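Local atomic coordinates of putative glutathionylspermidine synthase (Methylobacillus flagellatus, PDB entry 3N6X), a protein that probably acts as an ATP-dependent ligase of the circularly permuted ATP-grasp type, possibly in glutathionylspermidine synthesis, its substrates unproven. Residues A[73-79]-A[466-472]; A[99-103]-A[139-143]; A[161-165]-A[315-320]; A[425-431]-A[445-451]. All blocks are in the same frame, centred on the assembly; numbering follows the deposited sequence.

Interaction 1: A[73-79]-A[466-472]; sequences DVVPRIL and TKDTWIL
T466 receives the backbone N-H of D73 on its carbonyl O, at 3.0 Å. K467 brings its amine between D73 and V75 by a bend at its last torsion (chi4 -94°): NZ forms a salt bridge with D73 OD2 (2.7 Å), met on the anti side of the carboxylate, and bonds V75 O at 2.8 Å. P415 O is a third acceptor for this buried charge. The D468 N-H reaches D73 O through a water, while D468 O takes the N-H of R77. From here strands 77-79 and 469-471 run parallel as neighbours in the large mixed sheet, their short axes 17° apart; T469 pairs with R77 and turns its OG1 to A445 O. W470 lies under the proline ring: P76 CG sits 3.5 Å from the centroid of the six-membered ring, 3° off its normal, in a CH-pi contact. In the indole plane, NE1 bonds D468 OD2. I471 CD1 packs against L79 CD1 at 4.1 Å, and L472 N closes the ladder on L79 O as its CD2 touches I78 CG2.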
loop_
_atom_site.group_PDB
_atom_site.type_symbol
_atom_site.label_atom_id
_atom_site.label_comp_id
_atom_site.label_asym_id
_atom_site.label_seq_id
_atom_site.Cartn_x
_atom_site.Cartn_y
_atom_site.Cartn_z
ATOM N N ASP A 73 16.165 -4.283 8.845
ATOM C CA ASP A 73 16.322 -4.608 10.258
ATOM C C ASP A 73 15.885 -6.061 10.474
ATOM O O ASP A 73 14.856 -6.485 9.930
ATOM C CB ASP A 73 15.506 -3.659 11.135
ATOM C CG ASP A 73 15.771 -3.831 12.619
ATOM O OD1 ASP A 73 16.879 -3.450 13.075
ATOM O OD2 ASP A 73 14.850 -4.278 13.339
ATOM N N VAL A 74 16.680 -6.832 11.241
ATOM C CA VAL A 74 16.442 -8.270 11.450
ATOM C C VAL A 74 15.445 -8.600 12.563
ATOM O O VAL A 74 15.145 -9.779 12.778
ATOM C CB VAL A 74 17.761 -9.098 11.550
ATOM C CG1 VAL A 74 18.626 -8.907 10.300
ATOM C CG2 VAL A 74 18.548 -8.750 12.814
ATOM N N VAL A 75 14.918 -7.582 13.264
ATOM C CA VAL A 75 13.903 -7.833 14.295
ATOM C C VAL A 75 12.525 -7.815 13.624
ATOM O O VAL A 75 12.121 -6.779 13.084
ATOM C CB VAL A 75 13.982 -6.853 15.490
ATOM C CG1 VAL A 75 13.069 -7.311 16.629
ATOM C CG2 VAL A 75 15.423 -6.696 15.978
ATOM N N PRO A 76 11.832 -8.978 13.531
ATOM C CA PRO A 76 10.552 -8.994 12.817
ATOM C C PRO A 76 9.444 -8.263 13.559
ATOM O O PRO A 76 9.483 -8.122 14.788
ATOM C CB PRO A 76 10.239 -10.486 12.691
ATOM C CG PRO A 76 10.916 -11.107 13.866
ATOM C CD PRO A 76 12.173 -10.314 14.067
ATOM N N ARG A 77 8.444 -7.817 12.808
ATOM C CA ARG A 77 7.237 -7.238 13.357
ATOM C C ARG A 77 6.273 -8.419 13.503
ATOM O O ARG A 77 5.828 -8.970 12.500
ATOM C CB ARG A 77 6.688 -6.166 12.383
ATOM C CG ARG A 77 5.336 -5.617 12.747
ATOM C CD ARG A 77 5.455 -4.491 13.743
ATOM N NE ARG A 77 4.149 -3.967 14.125
ATOM C CZ ARG A 77 3.482 -3.049 13.432
ATOM N NH1 ARG A 77 3.979 -2.572 12.294
ATOM N NH2 ARG A 77 2.301 -2.617 13.857
ATOM N N ILE A 78 6.081 -8.911 14.732
ATOM C CA ILE A 78 5.254 -10.113 14.953
ATOM C C ILE A 78 3.835 -9.749 15.332
ATOM O O ILE A 78 3.634 -8.936 16.220
ATOM C CB ILE A 78 5.901 -11.109 15.981
ATOM C CG1 ILE A 78 7.422 -11.284 15.723
ATOM C CG2 ILE A 78 5.178 -12.463 15.958
ATOM C CD1 ILE A 78 8.185 -12.043 16.823
ATOM N N LEU A 79 2.845 -10.366 14.654
ATOM C CA LEU A 79 1.421 -10.165 14.936
ATOM C C LEU A 79 0.784 -11.503 15.223
ATOM O O LEU A 79 1.085 -12.476 14.543
ATOM C CB LEU A 79 0.708 -9.483 13.739
ATOM C CG LEU A 79 1.279 -8.116 13.281
ATOM C CD1 LEU A 79 0.752 -7.739 11.908
ATOM C CD2 LEU A 79 0.970 -7.011 14.290
ATOM N N THR A 466 13.185 -1.331 6.196
ATOM C CA THR A 466 12.118 -2.344 6.230
ATOM C C THR A 466 12.391 -3.465 7.222
ATOM O O THR A 466 13.525 -3.655 7.676
ATOM C CB THR A 466 11.791 -2.906 4.847
ATOM O OG1 THR A 466 12.917 -3.614 4.350
ATOM C CG2 THR A 466 11.337 -1.840 3.866
ATOM N N LYS A 467 11.327 -4.196 7.565
ATOM C CA LYS A 467 11.339 -5.337 8.468
ATOM C C LYS A 467 10.496 -6.420 7.846
ATOM O O LYS A 467 9.644 -6.126 7.003
ATOM C CB LYS A 467 10.710 -4.952 9.817
ATOM C CG LYS A 467 11.585 -4.105 10.712
ATOM C CD LYS A 467 10.832 -3.741 11.965
ATOM C CE LYS A 467 11.718 -3.110 13.008
ATOM N NZ LYS A 467 12.238 -4.118 13.965
ATOM N N ASP A 468 10.676 -7.660 8.293
ATOM C CA ASP A 468 9.813 -8.767 7.900
ATOM C C ASP A 468 8.609 -8.719 8.838
ATOM O O ASP A 468 8.767 -8.360 10.004
ATOM C CB ASP A 468 10.564 -10.107 8.072
ATOM C CG ASP A 468 9.822 -11.346 7.591
ATOM O OD1 ASP A 468 8.746 -11.194 6.958
ATOM O OD2 ASP A 468 10.319 -12.465 7.837
ATOM N N THR A 469 7.411 -9.027 8.336
ATOM C CA THR A 469 6.204 -9.063 9.174
ATOM C C THR A 469 5.757 -10.498 9.323
ATOM O O THR A 469 5.448 -11.166 8.322
ATOM C CB THR A 469 5.075 -8.167 8.592
ATOM O OG1 THR A 469 5.583 -6.864 8.355
ATOM C CG2 THR A 469 3.850 -8.087 9.511
ATOM N N TRP A 470 5.723 -10.981 10.566
ATOM C CA TRP A 470 5.319 -12.347 10.867
ATOM C C TRP A 470 3.881 -12.398 11.337
ATOM O O TRP A 470 3.528 -11.730 12.308
ATOM C CB TRP A 470 6.215 -12.940 11.957
ATOM C CG TRP A 470 7.640 -13.201 11.556
ATOM C CD1 TRP A 470 8.215 -12.979 10.336
ATOM C CD2 TRP A 470 8.659 -13.767 12.385
ATOM N NE1 TRP A 470 9.542 -13.343 10.366
ATOM C CE2 TRP A 470 9.841 -13.833 11.613
ATOM C CE3 TRP A 470 8.690 -14.226 13.719
ATOM C CZ2 TRP A 470 11.036 -14.359 12.120
ATOM C CZ3 TRP A 470 9.879 -14.724 14.226
ATOM C CH2 TRP A 470 11.033 -14.795 13.430
ATOM N N ILE A 471 3.049 -13.193 10.663
ATOM C CA ILE A 471 1.689 -13.439 11.113
ATOM C C ILE A 471 1.665 -14.861 11.633
ATOM O O ILE A 471 2.004 -15.797 10.897
ATOM C CB ILE A 471 0.606 -13.153 10.010
ATOM C CG1 ILE A 471 0.320 -11.624 9.889
ATOM C CG2 ILE A 471 -0.704 -13.879 10.328
ATOM C CD1 ILE A 471 1.371 -10.762 9.233
ATOM N N LEU A 472 1.384 -15.022 12.930
ATOM C CA LEU A 472 1.364 -16.342 13.563
ATOM C C LEU A 472 0.127 -17.126 13.192
ATOM O O LEU A 472 -0.953 -16.546 13.070
ATOM C CB LEU A 472 1.522 -16.233 15.089
ATOM C CG LEU A 472 2.799 -15.523 15.581
ATOM C CD1 LEU A 472 3.028 -15.796 17.051
ATOM C CD2 LEU A 472 4.055 -15.936 14.736
HETATM O O HOH W 1 12.789 -8.319 10.227
#

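Interaction 2: A[99-103]-A[139-143]; sequences NMFLH and GVYAH
The backbones of N99 and Y141 come within 5.8 Å at CA, where a turn of helix 81-105 faces the irregular segment 139-143, and those of H103 and G139 within 6.4 Å. A water joins G139 O to N99 O, the latter bond weak. One side-chain oxygen takes two successive amide N-H groups: N99 OD1 accepts from A142 N at 2.8 Å, in the carbonyl plane on a lone pair and almost straight, and from Y141 N at 2.9 Å, which comes from above that plane. With an alanine here the double acceptor is gone, and the buried amides of Y141 and A142 would probably lose their shared partner, setting the loop freer to shift. Y141 CG lies anti to its carbonyl carbon (chi1 -72°), which carries the ring to L102 and H103: L102 CB stands over one face, 3.9 Å from the centroid and offset toward the rim, and L102 CD1 touches Y141 CB. Ring atom CE1 of Y141 also meets the CB of H103 at 3.8 Å. V317 and A318 of helix 316-319 also pack on L102; helix 327-335 packs on F101, S435 of strand 423-435 touches N99 and V140, and the loop runs on into strand 144-151.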
loop_
_atom_site.group_PDB
_atom_site.type_symbol
_atom_site.label_atom_id
_atom_site.label_comp_id
_atom_site.label_asym_id
_atom_site.label_seq_id
_atom_site.Cartn_x
_atom_site.Cartn_y
_atom_site.Cartn_z
ATOM N N ASN A 99 -14.713 -0.578 -3.296
ATOM C CA ASN A 99 -15.122 -1.151 -4.591
ATOM C C ASN A 99 -16.591 -0.902 -4.883
ATOM O O ASN A 99 -16.948 -0.661 -6.027
ATOM C CB ASN A 99 -14.799 -2.657 -4.664
ATOM C CG ASN A 99 -13.410 -2.929 -5.200
ATOM O OD1 ASN A 99 -12.987 -2.363 -6.218
ATOM N ND2 ASN A 99 -12.646 -3.749 -4.495
HETATM N N MSE A 100 -17.447 -0.957 -3.856
HETATM C CA MSE A 100 -18.869 -0.665 -4.025
HETATM C C MSE A 100 -19.094 0.839 -4.277
HETATM O O MSE A 100 -19.947 1.204 -5.086
HETATM C CB MSE A 100 -19.660 -1.153 -2.825
HETATM C CG MSE A 100 -19.684 -2.663 -2.730
HETATM SE SE MSE A 100 -20.588 -3.279 -1.160
HETATM C CE MSE A 100 -22.399 -3.059 -1.834
ATOM N N PHE A 101 -18.264 1.692 -3.652
ATOM C CA PHE A 101 -18.284 3.138 -3.884
ATOM C C PHE A 101 -17.943 3.440 -5.343
ATOM O O PHE A 101 -18.657 4.206 -5.988
ATOM C CB PHE A 101 -17.297 3.864 -2.946
ATOM C CG PHE A 101 -17.041 5.298 -3.345
ATOM C CD1 PHE A 101 -18.028 6.270 -3.183
ATOM C CD2 PHE A 101 -15.830 5.673 -3.911
ATOM C CE1 PHE A 101 -17.807 7.590 -3.588
ATOM C CE2 PHE A 101 -15.609 6.992 -4.330
ATOM C CZ PHE A 101 -16.596 7.948 -4.153
ATOM N N LEU A 102 -16.874 2.788 -5.875
ATOM C CA LEU A 102 -16.418 2.962 -7.265
ATOM C C LEU A 102 -17.464 2.505 -8.286
ATOM O O LEU A 102 -17.709 3.209 -9.253
ATOM C CB LEU A 102 -15.052 2.290 -7.497
ATOM C CG LEU A 102 -13.870 3.047 -6.875
ATOM C CD1 LEU A 102 -12.643 2.143 -6.728
ATOM C CD2 LEU A 102 -13.530 4.324 -7.684
ATOM N N HIS A 103 -18.144 1.388 -8.025
ATOM C CA HIS A 103 -19.252 0.966 -8.869
ATOM C C HIS A 103 -20.384 2.016 -8.800
ATOM O O HIS A 103 -20.973 2.360 -9.823
ATOM C CB HIS A 103 -19.776 -0.419 -8.439
ATOM C CG HIS A 103 -20.985 -0.841 -9.199
ATOM N ND1 HIS A 103 -20.881 -1.454 -10.438
ATOM C CD2 HIS A 103 -22.295 -0.632 -8.925
ATOM C CE1 HIS A 103 -22.124 -1.631 -10.861
ATOM N NE2 HIS A 103 -23.012 -1.157 -9.984
ATOM N N GLY A 139 -17.679 -6.416 -10.885
ATOM C CA GLY A 139 -17.768 -5.129 -10.193
ATOM C C GLY A 139 -16.515 -4.784 -9.399
ATOM O O GLY A 139 -16.569 -3.990 -8.448
ATOM N N VAL A 140 -15.377 -5.387 -9.774
ATOM C CA VAL A 140 -14.105 -5.150 -9.100
ATOM C C VAL A 140 -13.324 -4.046 -9.798
ATOM O O VAL A 140 -13.034 -4.152 -10.988
ATOM C CB VAL A 140 -13.273 -6.461 -8.957
ATOM C CG1 VAL A 140 -11.921 -6.190 -8.290
ATOM C CG2 VAL A 140 -14.061 -7.522 -8.179
ATOM N N TYR A 141 -12.969 -2.991 -9.054
ATOM C CA TYR A 141 -12.185 -1.876 -9.596
ATOM C C TYR A 141 -10.774 -1.938 -9.084
ATOM O O TYR A 141 -9.834 -1.753 -9.859
ATOM C CB TYR A 141 -12.818 -0.529 -9.238
ATOM C CG TYR A 141 -14.092 -0.237 -10.000
ATOM C CD1 TYR A 141 -15.303 -0.834 -9.634
ATOM C CD2 TYR A 141 -14.099 0.650 -11.080
ATOM C CE1 TYR A 141 -16.473 -0.598 -10.359
ATOM C CE2 TYR A 141 -15.278 0.920 -11.792
ATOM C CZ TYR A 141 -16.465 0.310 -11.413
ATOM O OH TYR A 141 -17.632 0.584 -12.090
ATOM N N ALA A 142 -10.618 -2.178 -7.760
ATOM C CA ALA A 142 -9.322 -2.287 -7.120
ATOM C C ALA A 142 -9.048 -3.751 -6.847
ATOM O O ALA A 142 -9.395 -4.265 -5.775
ATOM C CB ALA A 142 -9.298 -1.487 -5.813
ATOM N N HIS A 143 -8.460 -4.440 -7.845
ATOM C CA HIS A 143 -8.089 -5.868 -7.774
ATOM C C HIS A 143 -7.011 -6.038 -6.724
ATOM O O HIS A 143 -6.975 -7.050 -6.028
ATOM C CB HIS A 143 -7.617 -6.370 -9.167
ATOM C CG HIS A 143 -8.649 -6.166 -10.230
ATOM N ND1 HIS A 143 -8.905 -4.905 -10.752
ATOM C CD2 HIS A 143 -9.538 -7.042 -10.751
ATOM C CE1 HIS A 143 -9.915 -5.065 -11.601
ATOM N NE2 HIS A 143 -10.331 -6.333 -11.635
HETATM O O HOH W 2 -18.374 -3.505 -6.501
HETATM O O HOH W 3 -19.198 -2.321 -12.584
#

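Interaction 3: A[161-165]-A[315-320]; sequences EDNLR and TGVADD. With GOL (glycerol), chain S; SO4 (sulfate ion), chain B.
The R165 guanidinium has D319 OD1 at its edge, near its plane, and glycerol C1 over one face, 3.6 Å above the plane and offset toward the rim. Guanidinium and carboxylate planes stand 47° apart. The grip is side-on and falls on one oxygen: NE of R165 bonds D319 OD1 at 2.8 Å, on the syn side, and NH2 of R165 reaches the same OD1 at 3.2 Å. The other oxygen, D319 OD2, accepts the L164 N-H at 2.8 Å from above the carboxylate plane. With chi1 at 68°, D319 CG sits between its own N and carbonyl carbon, which carries the carboxylate to the donors of both R165 and L164. A leucine in place of R165 would probably leave D319 OD1 without its charged mate and the carboxylate freer to turn. L164 CD1 packs on A318 CB (3.5 Å), and T315 OG1 donates to L164 O. Sulfate O2 takes the R165 N-H at 2.7 Å, and glycerol O3 donates to D319 O. A loop following a strand, with a backbone amide on an anion and a polyol beside it, is consistent with a ligand pocket of this ATP-grasp domain, though both molecules probably come from the crystallisation liquor.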
loop_
_atom_site.group_PDB
_atom_site.type_symbol
_atom_site.label_atom_id
_atom_site.label_comp_id
_atom_site.label_asym_id
_atom_site.label_seq_id
_atom_site.Cartn_x
_atom_site.Cartn_y
_atom_site.Cartn_z
ATOM N N GLU A 161 -3.933 5.821 4.920
ATOM C CA GLU A 161 -4.139 6.084 3.498
ATOM C C GLU A 161 -4.545 4.813 2.772
ATOM O O GLU A 161 -4.137 3.723 3.171
ATOM C CB GLU A 161 -2.807 6.605 2.896
ATOM C CG GLU A 161 -2.924 7.277 1.541
ATOM C CD GLU A 161 -1.626 7.873 1.030
ATOM O OE1 GLU A 161 -0.545 7.466 1.517
ATOM O OE2 GLU A 161 -1.690 8.753 0.139
ATOM N N ASP A 162 -5.283 4.958 1.655
ATOM C CA ASP A 162 -5.651 3.843 0.779
ATOM C C ASP A 162 -4.813 3.945 -0.518
ATOM O O ASP A 162 -4.480 5.050 -0.932
ATOM C CB ASP A 162 -7.165 3.880 0.467
ATOM C CG ASP A 162 -8.056 3.789 1.707
ATOM O OD1 ASP A 162 -8.047 2.726 2.370
ATOM O OD2 ASP A 162 -8.785 4.772 1.993
ATOM N N ASN A 163 -4.421 2.800 -1.117
ATOM C CA ASN A 163 -3.619 2.782 -2.367
ATOM C C ASN A 163 -4.290 1.880 -3.381
ATOM O O ASN A 163 -4.169 0.659 -3.286
ATOM C CB ASN A 163 -2.180 2.315 -2.099
ATOM C CG ASN A 163 -1.467 3.123 -1.056
ATOM O OD1 ASN A 163 -0.932 4.204 -1.329
ATOM N ND2 ASN A 163 -1.461 2.622 0.173
ATOM N N LEU A 164 -5.024 2.479 -4.341
ATOM C CA LEU A 164 -5.872 1.742 -5.275
ATOM C C LEU A 164 -5.499 1.920 -6.750
ATOM O O LEU A 164 -6.241 1.453 -7.623
ATOM C CB LEU A 164 -7.360 2.169 -5.069
ATOM C CG LEU A 164 -7.876 2.307 -3.627
ATOM C CD1 LEU A 164 -9.213 3.004 -3.611
ATOM C CD2 LEU A 164 -8.005 0.968 -2.959
ATOM N N ARG A 165 -4.417 2.645 -7.039
ATOM C CA ARG A 165 -4.027 2.937 -8.424
ATOM C C ARG A 165 -3.130 1.826 -9.004
ATOM O O ARG A 165 -3.617 0.994 -9.786
ATOM C CB ARG A 165 -3.390 4.344 -8.526
ATOM C CG ARG A 165 -4.420 5.449 -8.254
ATOM C CD ARG A 165 -3.801 6.781 -7.924
ATOM N NE ARG A 165 -4.729 7.610 -7.160
ATOM C CZ ARG A 165 -4.717 8.937 -7.149
ATOM N NH1 ARG A 165 -3.827 9.605 -7.870
ATOM N NH2 ARG A 165 -5.604 9.607 -6.429
ATOM N N THR A 315 -9.955 4.415 -10.669
ATOM C CA THR A 315 -9.987 4.085 -9.231
ATOM C C THR A 315 -9.477 5.243 -8.370
ATOM O O THR A 315 -9.736 5.264 -7.163
ATOM C CB THR A 315 -9.189 2.804 -8.927
ATOM O OG1 THR A 315 -7.820 3.018 -9.270
ATOM C CG2 THR A 315 -9.745 1.581 -9.643
ATOM N N GLY A 316 -8.731 6.172 -8.991
ATOM C CA GLY A 316 -8.111 7.304 -8.309
ATOM C C GLY A 316 -9.069 8.192 -7.533
ATOM O O GLY A 316 -8.657 8.866 -6.588
ATOM N N VAL A 317 -10.357 8.215 -7.934
ATOM C CA VAL A 317 -11.366 9.008 -7.250
ATOM C C VAL A 317 -11.623 8.486 -5.813
ATOM O O VAL A 317 -12.005 9.266 -4.948
ATOM C CB VAL A 317 -12.668 9.161 -8.094
ATOM C CG1 VAL A 317 -13.457 7.850 -8.172
ATOM C CG2 VAL A 317 -13.543 10.289 -7.558
ATOM N N ALA A 318 -11.345 7.188 -5.551
ATOM C CA ALA A 318 -11.575 6.578 -4.231
ATOM C C ALA A 318 -10.394 6.733 -3.241
ATOM O O ALA A 318 -10.615 6.724 -2.026
ATOM C CB ALA A 318 -11.944 5.120 -4.387
ATOM N N ASP A 319 -9.161 6.863 -3.740
ATOM C CA ASP A 319 -8.029 7.020 -2.834
ATOM C C ASP A 319 -7.431 8.427 -2.838
ATOM O O ASP A 319 -6.423 8.662 -2.176
ATOM C CB ASP A 319 -6.959 5.938 -3.061
ATOM C CG ASP A 319 -6.239 6.038 -4.387
ATOM O OD1 ASP A 319 -6.661 6.856 -5.232
ATOM O OD2 ASP A 319 -5.282 5.266 -4.598
ATOM N N ASP A 320 -8.085 9.377 -3.539
ATOM C CA ASP A 320 -7.715 10.793 -3.505
ATOM C C ASP A 320 -7.882 11.350 -2.070
ATOM O O ASP A 320 -8.814 10.966 -1.362
ATOM C CB ASP A 320 -8.583 11.611 -4.473
ATOM C CG ASP A 320 -8.159 13.065 -4.553
ATOM O OD1 ASP A 320 -7.190 13.360 -5.285
ATOM O OD2 ASP A 320 -8.740 13.892 -3.817
HETATM C C1 GOL S . -2.397 7.300 -4.386
HETATM O O1 GOL S . -2.678 5.907 -4.421
HETATM C C2 GOL S . -3.216 7.933 -3.254
HETATM O O2 GOL S . -2.827 7.398 -1.957
HETATM C C3 GOL S . -3.056 9.452 -3.295
HETATM O O3 GOL S . -3.896 10.008 -2.271
HETATM S S SO4 B . -0.867 3.622 -5.559
HETATM O O1 SO4 B . -0.182 2.956 -4.468
HETATM O O2 SO4 B . -2.283 3.321 -5.508
HETATM O O3 SO4 B . -0.649 5.048 -5.441
HETATM O O4 SO4 B . -0.318 3.190 -6.812
HETATM O O HOH W 4 -6.673 7.477 0.642
HETATM O O HOH W 5 -9.321 6.823 0.384
HETATM O O HOH W 6 -4.772 12.421 -6.215
#

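Interaction 4: A[425-431]-A[445-451]; sequences RHVDLRP and ALCRVAL
R448 reaches across to D428 along its whole side chain. Its CB lies 3.3 Å from D428 OD1; CG and CD stay near that oxygen, and NE is also 3.3 Å from it. The bend at chi3 (-74°) then swings the guanidinium over the acid: CZ is 3.2 Å from D428 OD2, and NH2 closes the salt bridge to OD2 at 2.6 Å. The carboxylate oxygen meets a face of the guanidinium, and the two planes stand 60° apart. D428 and R448 are a hydrogen-bonded antiparallel pair, joined by D428 N to R448 O and R448 N to D428 O; R430 and L446 pair likewise. On the other face V427 CG1 packs on V449 CB (3.7 Å) and L429 CG on A445 CB. Just past the end of strand 446-450, L451 O takes R425 NE at 2.7 Å, from above the carbonyl plane. Strand 464-471 lies beside 446-450, and R77 and L79 of strand 77-79 pack on the V427 and L429 side. Strand 423-435 also pairs with 413-418 near R425 and with 144-151 near L429; D148 of the latter holds R430 in a salt bridge.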
loop_
_atom_site.group_PDB
_atom_site.type_symbol
_atom_site.label_atom_id
_atom_site.label_comp_id
_atom_site.label_asym_id
_atom_site.label_seq_id
_atom_site.Cartn_x
_atom_site.Cartn_y
_atom_site.Cartn_z
ATOM N N ARG A 425 11.653 1.871 17.846
ATOM C CA ARG A 425 11.580 2.728 16.658
ATOM C C ARG A 425 10.194 2.647 16.017
ATOM O O ARG A 425 9.537 1.608 16.093
ATOM C CB ARG A 425 12.684 2.393 15.644
ATOM C CG ARG A 425 14.094 2.787 16.104
ATOM C CD ARG A 425 14.243 4.287 16.280
ATOM N NE ARG A 425 15.614 4.681 16.614
ATOM C CZ ARG A 425 16.075 4.803 17.857
ATOM N NH1 ARG A 425 15.301 4.499 18.892
ATOM N NH2 ARG A 425 17.323 5.197 18.073
ATOM N N HIS A 426 9.736 3.757 15.422
ATOM C CA HIS A 426 8.401 3.846 14.828
ATOM C C HIS A 426 8.259 3.018 13.550
ATOM O O HIS A 426 9.140 3.034 12.690
ATOM C CB HIS A 426 8.003 5.314 14.599
ATOM C CG HIS A 426 7.904 6.112 15.867
ATOM N ND1 HIS A 426 6.933 5.839 16.823
ATOM C CD2 HIS A 426 8.653 7.155 16.294
ATOM C CE1 HIS A 426 7.135 6.709 17.799
ATOM N NE2 HIS A 426 8.156 7.525 17.525
ATOM N N VAL A 427 7.145 2.282 13.441
ATOM C CA VAL A 427 6.852 1.433 12.274
ATOM C C VAL A 427 5.459 1.698 11.714
ATOM O O VAL A 427 4.548 2.102 12.454
ATOM C CB VAL A 427 7.002 -0.091 12.596
ATOM C CG1 VAL A 427 8.463 -0.492 12.759
ATOM C CG2 VAL A 427 6.178 -0.489 13.822
ATOM N N ASP A 428 5.259 1.340 10.447
ATOM C CA ASP A 428 3.937 1.292 9.851
ATOM C C ASP A 428 3.776 -0.027 9.073
ATOM O O ASP A 428 4.769 -0.740 8.863
ATOM C CB ASP A 428 3.611 2.552 9.027
ATOM C CG ASP A 428 4.150 2.594 7.615
ATOM O OD1 ASP A 428 4.981 1.735 7.272
ATOM O OD2 ASP A 428 3.759 3.508 6.862
ATOM N N LEU A 429 2.536 -0.379 8.708
ATOM C CA LEU A 429 2.231 -1.664 8.106
ATOM C C LEU A 429 1.404 -1.522 6.825
ATOM O O LEU A 429 0.369 -0.848 6.829
ATOM C CB LEU A 429 1.448 -2.489 9.152
ATOM C CG LEU A 429 1.473 -3.997 8.995
ATOM C CD1 LEU A 429 2.838 -4.571 9.396
ATOM C CD2 LEU A 429 0.376 -4.637 9.813
ATOM N N ARG A 430 1.826 -2.189 5.743
ATOM C CA ARG A 430 1.049 -2.200 4.509
ATOM C C ARG A 430 0.668 -3.622 4.033
ATOM O O ARG A 430 1.412 -4.236 3.272
ATOM C CB ARG A 430 1.723 -1.393 3.378
ATOM C CG ARG A 430 0.809 -1.239 2.140
ATOM C CD ARG A 430 1.541 -0.748 0.905
ATOM N NE ARG A 430 1.549 0.714 0.824
ATOM C CZ ARG A 430 1.806 1.398 -0.286
ATOM N NH1 ARG A 430 2.061 0.762 -1.423
ATOM N NH2 ARG A 430 1.806 2.723 -0.270
ATOM N N PRO A 431 -0.515 -4.144 4.420
ATOM C CA PRO A 431 -0.977 -5.400 3.819
ATOM C C PRO A 431 -1.619 -5.125 2.440
ATOM O O PRO A 431 -1.898 -3.968 2.102
ATOM C CB PRO A 431 -1.992 -5.926 4.836
ATOM C CG PRO A 431 -2.514 -4.713 5.532
ATOM C CD PRO A 431 -1.526 -3.575 5.337
ATOM N N ALA A 445 2.690 -8.567 5.215
ATOM C CA ALA A 445 2.614 -7.133 4.986
ATOM C C ALA A 445 4.004 -6.540 4.840
ATOM O O ALA A 445 4.982 -7.098 5.354
ATOM C CB ALA A 445 1.892 -6.453 6.154
ATOM N N LEU A 446 4.094 -5.386 4.175
ATOM C CA LEU A 446 5.333 -4.654 4.125
ATOM C C LEU A 446 5.405 -3.813 5.398
ATOM O O LEU A 446 4.477 -3.084 5.694
ATOM C CB LEU A 446 5.391 -3.747 2.872
ATOM C CG LEU A 446 6.544 -2.710 2.840
ATOM C CD1 LEU A 446 7.916 -3.395 2.861
ATOM C CD2 LEU A 446 6.426 -1.805 1.644
ATOM N N CYS A 447 6.461 -3.969 6.179
ATOM C CA CYS A 447 6.646 -3.158 7.366
ATOM C C CYS A 447 7.802 -2.206 7.152
ATOM O O CYS A 447 8.881 -2.632 6.755
ATOM C CB CYS A 447 6.852 -4.022 8.601
ATOM S SG CYS A 447 7.186 -3.083 10.108
ATOM N N ARG A 448 7.559 -0.911 7.354
ATOM C CA ARG A 448 8.575 0.129 7.195
ATOM C C ARG A 448 8.931 0.691 8.546
ATOM O O ARG A 448 8.057 0.819 9.412
ATOM C CB ARG A 448 8.085 1.230 6.265
ATOM C CG ARG A 448 7.946 0.782 4.818
ATOM C CD ARG A 448 7.431 1.902 3.951
ATOM N NE ARG A 448 6.003 2.151 4.167
ATOM C CZ ARG A 448 5.434 3.353 4.090
ATOM N NH1 ARG A 448 6.166 4.425 3.807
ATOM N NH2 ARG A 448 4.129 3.488 4.278
ATOM N N VAL A 449 10.222 0.970 8.765
ATOM C CA VAL A 449 10.698 1.455 10.067
ATOM C C VAL A 449 11.438 2.799 9.952
ATOM O O VAL A 449 12.228 2.996 9.022
ATOM C CB VAL A 449 11.538 0.364 10.820
ATOM C CG1 VAL A 449 12.749 -0.079 10.003
ATOM C CG2 VAL A 449 11.958 0.836 12.213
ATOM N N ALA A 450 11.147 3.730 10.885
ATOM C CA ALA A 450 11.832 5.026 10.971
ATOM C C ALA A 450 13.036 4.845 11.903
ATOM O O ALA A 450 12.881 4.841 13.130
ATOM C CB ALA A 450 10.883 6.090 11.521
ATOM N N LEU A 451 14.214 4.582 11.310
ATOM C CA LEU A 451 15.448 4.240 12.032
ATOM C C LEU A 451 16.008 5.344 12.941
ATOM O O LEU A 451 16.468 5.037 14.043
ATOM C CB LEU A 451 16.528 3.715 11.057
ATOM C CG LEU A 451 16.148 2.433 10.265
ATOM C CD1 LEU A 451 17.021 2.261 9.039
ATOM C CD2 LEU A 451 16.211 1.198 11.146
#

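How the interactions relate
Interactions 1 and 4 are buried strand pairings in one mixed sheet, parallel in the first and antiparallel in the second, with centres 9 Å apart. They meet where K467 N is 3.0 Å from C447 O. Interaction 2 joins a helix to a loop, and interaction 3 a strand end and its following loop to a short helix; in both, the direct bonds across the contact all involve a side chain. They share a packing seam, in which L102 meets T315, V317 and A318. Interaction 2 is buried; interaction 3 is partly open and has glycerol and sulfate bound beside it, the sulfate on a backbone amide. It also reaches the sheet of interactions 1 and 4, through strand 157-163. Along the chain, interaction 1 encloses the other three.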